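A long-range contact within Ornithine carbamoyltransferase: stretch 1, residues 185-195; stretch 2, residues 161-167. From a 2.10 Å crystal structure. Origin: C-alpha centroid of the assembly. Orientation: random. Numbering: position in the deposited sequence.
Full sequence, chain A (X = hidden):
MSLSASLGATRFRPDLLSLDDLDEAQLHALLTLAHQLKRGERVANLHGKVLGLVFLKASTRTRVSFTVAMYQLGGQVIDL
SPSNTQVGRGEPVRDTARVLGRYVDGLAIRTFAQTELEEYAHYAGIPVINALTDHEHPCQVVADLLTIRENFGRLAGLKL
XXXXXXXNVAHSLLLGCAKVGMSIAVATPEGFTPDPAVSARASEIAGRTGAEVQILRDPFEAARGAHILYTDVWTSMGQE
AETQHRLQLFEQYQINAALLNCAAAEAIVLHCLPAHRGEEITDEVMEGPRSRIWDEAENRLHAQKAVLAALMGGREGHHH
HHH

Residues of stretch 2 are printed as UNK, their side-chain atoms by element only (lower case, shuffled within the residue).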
# COMPACT_ATOMS: atom_id res chain seq x y z
N ALA A 185 -14.59 18.13 37.83
CA ALA A 185 -14.90 16.76 38.20
C ALA A 185 -14.75 15.94 36.92
O ALA A 185 -15.41 16.22 35.91
CB ALA A 185 -16.33 16.69 38.72
N VAL A 186 -13.87 14.95 36.95
CA VAL A 186 -13.64 14.11 35.79
C VAL A 186 -14.14 12.70 36.03
O VAL A 186 -13.63 11.99 36.90
CB VAL A 186 -12.14 14.07 35.43
CG1 VAL A 186 -11.32 13.73 36.66
CG2 VAL A 186 -11.89 13.03 34.34
N ALA A 187 -15.14 12.31 35.26
CA ALA A 187 -15.74 10.99 35.37
C ALA A 187 -15.32 10.10 34.19
O ALA A 187 -15.51 10.45 33.03
CB ALA A 187 -17.26 11.11 35.42
N THR A 188 -14.75 8.94 34.52
CA THR A 188 -14.29 8.00 33.50
C THR A 188 -14.51 6.58 33.97
O THR A 188 -14.75 6.33 35.15
CB THR A 188 -12.78 8.12 33.25
OG1 THR A 188 -12.08 7.39 34.26
CG2 THR A 188 -12.34 9.57 33.27
N PRO A 189 -14.42 5.61 33.04
CA PRO A 189 -14.61 4.23 33.47
C PRO A 189 -13.39 3.89 34.34
O PRO A 189 -12.41 4.64 34.35
CB PRO A 189 -14.62 3.45 32.15
CG PRO A 189 -15.20 4.44 31.19
CD PRO A 189 -14.48 5.72 31.57
N GLU A 190 -13.46 2.78 35.05
CA GLU A 190 -12.39 2.34 35.94
C GLU A 190 -10.96 2.34 35.40
O GLU A 190 -10.06 2.91 36.02
CB GLU A 190 -12.72 0.96 36.49
CG GLU A 190 -11.72 0.43 37.49
CD GLU A 190 -12.21 -0.83 38.16
OE1 GLU A 190 -13.27 -0.76 38.83
OE2 GLU A 190 -11.56 -1.89 38.01
N GLY A 191 -10.73 1.70 34.25
CA GLY A 191 -9.38 1.66 33.73
C GLY A 191 -8.97 2.79 32.79
O GLY A 191 -7.89 2.75 32.19
N PHE A 192 -9.81 3.81 32.67
CA PHE A 192 -9.49 4.91 31.78
C PHE A 192 -9.48 6.23 32.51
O PHE A 192 -10.00 7.22 32.02
CB PHE A 192 -10.50 4.96 30.62
CG PHE A 192 -10.56 3.70 29.80
CD1 PHE A 192 -11.08 2.53 30.35
CD2 PHE A 192 -10.07 3.68 28.50
CE1 PHE A 192 -11.11 1.35 29.61
CE2 PHE A 192 -10.09 2.50 27.75
CZ PHE A 192 -10.61 1.33 28.31
N THR A 193 -8.88 6.24 33.70
CA THR A 193 -8.82 7.46 34.50
C THR A 193 -7.63 8.32 34.07
O THR A 193 -6.72 7.84 33.39
CB THR A 193 -8.66 7.12 36.01
OG1 THR A 193 -7.41 6.46 36.23
CG2 THR A 193 -9.79 6.22 36.47
N PRO A 194 -7.64 9.61 34.44
CA PRO A 194 -6.57 10.55 34.10
C PRO A 194 -5.29 10.07 34.76
O PRO A 194 -5.33 9.34 35.75
CB PRO A 194 -7.04 11.86 34.73
CG PRO A 194 -8.52 11.72 34.80
CD PRO A 194 -8.71 10.29 35.20
N ASP A 195 -4.15 10.50 34.23
CA ASP A 195 -2.85 10.15 34.78
C ASP A 195 -2.79 10.67 36.23
O ASP A 195 -2.84 11.88 36.46
CB ASP A 195 -1.76 10.79 33.93
CG ASP A 195 -0.39 10.70 34.57
OD1 ASP A 195 -0.26 10.10 35.66
OD2 ASP A 195 0.57 11.24 33.96
N UNK A 161 -17.42 19.75 34.37
CA UNK A 161 -17.52 18.30 34.52
C UNK A 161 -17.14 17.65 33.19
O UNK A 161 -17.72 17.96 32.15
c UNK A 161 -18.93 17.91 34.91
N UNK A 162 -16.16 16.76 33.24
CA UNK A 162 -15.70 16.06 32.04
C UNK A 162 -16.11 14.60 32.15
O UNK A 162 -15.91 13.97 33.19
c UNK A 162 -13.63 15.33 30.77
c UNK A 162 -14.18 16.15 31.91
c UNK A 162 -13.38 13.97 30.92
o UNK A 162 -12.10 13.05 27.62
c UNK A 162 -12.88 13.20 29.87
c UNK A 162 -12.87 15.15 28.47
c UNK A 162 -13.36 15.91 29.53
c UNK A 162 -12.62 13.80 28.65
N UNK A 163 -16.69 14.06 31.09
CA UNK A 163 -17.12 12.66 31.09
C UNK A 163 -16.59 11.97 29.85
O UNK A 163 -16.70 12.49 28.74
c UNK A 163 -19.22 13.30 32.33
c UNK A 163 -18.67 12.53 31.14
c UNK A 163 -19.29 13.05 29.84
N UNK A 164 -16.01 10.79 30.05
CA UNK A 164 -15.46 10.03 28.95
C UNK A 164 -14.14 9.40 29.33
O UNK A 164 -13.98 8.87 30.43
N UNK A 165 -13.17 9.47 28.42
CA UNK A 165 -11.85 8.90 28.64
C UNK A 165 -10.86 9.92 29.18
O UNK A 165 -10.75 11.03 28.65
c UNK A 165 -11.34 8.29 27.33
o UNK A 165 -9.22 8.00 26.33
c UNK A 165 -9.88 7.90 27.38
o UNK A 165 -9.40 7.47 28.45
N UNK A 166 -10.16 9.56 30.25
CA UNK A 166 -9.18 10.46 30.84
C UNK A 166 -7.98 10.52 29.91
O UNK A 166 -7.00 9.80 30.09
N UNK A 167 -8.06 11.41 28.92
CA UNK A 167 -7.03 11.55 27.91
C UNK A 167 -6.24 12.85 27.98
O UNK A 167 -6.24 13.54 28.99
c UNK A 167 -8.82 12.44 26.36
o UNK A 167 -8.95 13.40 27.14
n UNK A 167 -9.65 12.22 25.35
c UNK A 167 -7.67 11.46 26.53

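Position 161 carries a single side-chain carbon. It lies in a strand that runs parallel to the strand of stretch 1, paired with Ala 185 at a CA-CA distance of 4.8 Å. Its CA makes a CA-H...O contact of 3.3 Å with Ala 185 O. One carbon and nothing beyond it means alanine, so this is Ala 161.

Position 162 has one carbon leading to a ring of six carbons that bears one oxygen. Its backbone N donates a hydrogen bond to Ala 185 O at 2.8 Å. Its backbone O accepts one from Ala 187 N, also at 2.8 Å. Its side chain lies on the same face of the sheet as Val 186, and a ring carbon lies 3.8 Å from Val 186 CG2. A six-carbon ring with a hydroxyl is tyrosine: Tyr 162. The hydroxyl reaches along its own stretch, where Tyr 162 OH donates to the backbone O of position 165 at 2.6 Å.

Position 163 has three side-chain carbons, one carrying the other two. It pairs with Ala 187: its CA lies 3.4 Å from Ala 187 O, and one of its branch carbons lies 4.3 Å from Ala 187 CB. Branching at CB with no heteroatom identifies Val 163. The side chains of Val 163 and Ala 187 share the other face of the sheet with Ala 185 and Ala 161.

Position 164 has no side-chain atoms. Its N donates to Ala 187 O at 3.0 Å, and its O lies 3.2 Å from Thr 188 CB and 3.4 Å from Pro 189 CD. The residue is Gly 164. Its phi/psi of 139/-137 would jam a CB against the carbonyl O of the preceding residue, so the backbone itself calls for glycine.

Position 165 has two side-chain carbons, the second carrying two oxygens. One oxygen lies 3.5 Å from Phe 192 CB, at the edge of the phenylalanine ring and near its plane. Two carbons ending in two oxygens form a short carboxylate, so this is Asp 165. The oxygen near the ring, OD1, is also hydrogen-bonded elsewhere in the structure.

Position 166 again has no side-chain atoms. Its N donates to Phe 192 O at 2.9 Å and lies 3.7 Å from Thr 188 CG2. This is Gly 166. An ideal CB would sit 2.5 Å from Pro 194 N and 2.7 Å from Thr 193 C, both clashes.

Position 167 has two side-chain carbons, the second carrying one oxygen and one nitrogen. It touches nothing on stretch 1, and its CA-to-CB bond points away. That amide is Asn 167. Asn 167 is the N-cap of a helix, and its side chain caps a backbone N just past the stretch.

The contact has two parts. Three backbone hydrogen bonds join the parallel strands, with packing on both faces. Beyond them, the turn from Pro 189 to Phe 192 brings stretch 1 back to Gly 166, where a fourth backbone bond forms and the missing side chain allows close approach.

Stretch 2 (161-167) AYVGDGN
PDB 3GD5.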